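Local coordinates for replicative DNA helicase (PDB 2R5U) that unwinds duplex DNA ahead of the replisome as an ATP-driven, hexameric 5'-3' helicase, represented here by its N-terminal domain, at the interface of chains A and B. Coordinates in Å, arbitrary orientation; residue numbers count along the deposited sequence, not the author numbering. Chains: chain A/B, Replicative DNA helicase.

The interface of chains A and B. Residues chain A 135-136, 139-140, 143; chain B 139-140, 142-143.
The backbone carbonyl O of A:Gly139 faces CA of B:Gly139 at 3.4 Å, where helix 119-148 of chain A crosses helix 119-149 of chain B around the two-fold axis relating the chains. Glycine suits this crossing because it has no side chain to hold the backbones apart, and each helix can lay its main chain against the other. Valines fill the grooves on either side. B:Val143 has 50 Å² hidden by chain A; its CG2 lies over the backbone N of A:Thr140. That methyl is 3.5 Å from this N and 3.6 Å from CG2 of A:Thr140, the two side chains crossing at about a right angle. A:Thr140 presents its methyl here, with OG1 lodged between backbone N and carbonyl carbon (chi1 74°). The twin contact differs in detail: CG2 of A:Val143 sits 3.4 Å from the backbone N of B:Thr140 and also meets the hydroxyl OG1, since chi1 of -62° turns the oxygen, rather than the methyl, toward the valine. Threonine can serve both ways, being branched at CB like valine but with one polar arm. Beside B:Val143, CG1 of B:Val142 reaches the carbonyl O of A:Leu135, one turn before A:Gly139, at 3.4 Å and touches CA of A:Gly139 at 3.7 Å. The leucine brings CD1 within 3.8 Å of the same methyl, closing the flank with a longer aliphatic arm. Compact, branched side chains around a glycine thus let the long helices pack closely, joining neighbouring N-terminal domains in pairs that probably help build the hexameric ring of the helicase.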
ATOM      1  N   LEU A 135      13.125 -26.856  12.837  1.00 32.95           N
ATOM      2  CA  LEU A 135      12.800 -27.197  14.227  1.00 33.32           C
ATOM      3  C   LEU A 135      13.107 -25.996  15.143  1.00 33.31           C
ATOM      4  O   LEU A 135      12.281 -25.616  15.969  1.00 32.85           O
ATOM      5  CB  LEU A 135      13.530 -28.454  14.684  1.00 32.89           C
ATOM      6  CG  LEU A 135      13.113 -29.065  16.029  1.00 34.83           C
ATOM      7  CD1 LEU A 135      11.642 -29.504  16.010  1.00 33.72           C
ATOM      8  CD2 LEU A 135      14.047 -30.225  16.424  1.00 33.89           C
ATOM      9  N   VAL A 136      14.274 -25.387  14.944  1.00 33.46           N
ATOM     10  CA  VAL A 136      14.683 -24.187  15.665  1.00 34.24           C
ATOM     11  C   VAL A 136      13.751 -23.008  15.389  1.00 34.86           C
ATOM     12  O   VAL A 136      13.375 -22.287  16.336  1.00 34.78           O
ATOM     13  CB  VAL A 136      16.175 -23.836  15.385  1.00 34.55           C
ATOM     14  CG1 VAL A 136      16.519 -22.411  15.820  1.00 35.22           C
ATOM     15  CG2 VAL A 136      17.088 -24.853  16.054  1.00 34.17           C
ATOM     16  N   GLY A 139      10.394 -23.699  17.048  1.00 35.37           N
ATOM     17  CA  GLY A 139      10.577 -23.557  18.499  1.00 35.59           C
ATOM     18  C   GLY A 139      10.558 -22.101  18.925  1.00 35.69           C
ATOM     19  O   GLY A 139       9.909 -21.747  19.909  1.00 35.19           O
ATOM     20  N   THR A 140      11.262 -21.251  18.180  1.00 35.35           N
ATOM     21  CA  THR A 140      11.249 -19.815  18.461  1.00 36.25           C
ATOM     22  C   THR A 140       9.873 -19.200  18.193  1.00 35.35           C
ATOM     23  O   THR A 140       9.464 -18.281  18.907  1.00 35.00           O
ATOM     24  CB  THR A 140      12.301 -19.033  17.671  1.00 36.13           C
ATOM     25  OG1 THR A 140      11.870 -18.930  16.320  1.00 41.16           O
ATOM     26  CG2 THR A 140      13.650 -19.708  17.722  1.00 35.90           C
ATOM     27  N   VAL A 143       7.712 -20.087  21.218  1.00 33.46           N
ATOM     28  CA  VAL A 143       8.055 -19.086  22.241  1.00 34.38           C
ATOM     29  C   VAL A 143       7.298 -17.765  22.020  1.00 34.96           C
ATOM     30  O   VAL A 143       6.729 -17.216  22.965  1.00 34.58           O
ATOM     31  CB  VAL A 143       9.590 -18.820  22.339  1.00 34.18           C
ATOM     32  CG1 VAL A 143       9.897 -17.559  23.177  1.00 35.03           C
ATOM     33  CG2 VAL A 143      10.328 -20.037  22.887  1.00 35.34           C
TER
ATOM     34  N   GLY B 139       8.817 -24.331  23.856  1.00 34.63           N
ATOM     35  CA  GLY B 139       9.431 -23.711  22.680  1.00 34.91           C
ATOM     36  C   GLY B 139      10.926 -23.573  22.876  1.00 35.02           C
ATOM     37  O   GLY B 139      11.711 -23.938  21.999  1.00 34.36           O
ATOM     38  N   THR B 140      11.312 -23.048  24.039  1.00 35.00           N
ATOM     39  CA  THR B 140      12.720 -22.905  24.424  1.00 35.33           C
ATOM     40  C   THR B 140      13.485 -24.245  24.417  1.00 35.24           C
ATOM     41  O   THR B 140      14.642 -24.315  23.944  1.00 34.88           O
ATOM     42  CB  THR B 140      12.842 -22.214  25.797  1.00 35.60           C
ATOM     43  OG1 THR B 140      12.281 -20.899  25.713  1.00 35.43           O
ATOM     44  CG2 THR B 140      14.302 -22.114  26.233  1.00 36.58           C
ATOM     45  N   VAL B 142      12.661 -26.955  22.603  1.00 34.80           N
ATOM     46  CA  VAL B 142      12.709 -27.364  21.192  1.00 34.18           C
ATOM     47  C   VAL B 142      13.888 -26.708  20.460  1.00 35.15           C
ATOM     48  O   VAL B 142      14.608 -27.373  19.721  1.00 34.70           O
ATOM     49  CB  VAL B 142      11.377 -27.006  20.477  1.00 34.38           C
ATOM     50  CG1 VAL B 142      11.485 -27.156  18.947  1.00 32.77           C
ATOM     51  CG2 VAL B 142      10.231 -27.843  21.029  1.00 32.09           C
ATOM     52  N   VAL B 143      14.076 -25.413  20.691  1.00 35.91           N
ATOM     53  CA  VAL B 143      15.205 -24.664  20.144  1.00 37.65           C
ATOM     54  C   VAL B 143      16.532 -25.313  20.558  1.00 39.21           C
ATOM     55  O   VAL B 143      17.459 -25.427  19.731  1.00 39.15           O
ATOM     56  CB  VAL B 143      15.173 -23.182  20.580  1.00 37.22           C
ATOM     57  CG1 VAL B 143      16.479 -22.469  20.215  1.00 37.59           C
ATOM     58  CG2 VAL B 143      14.006 -22.472  19.953  1.00 36.22           C
TER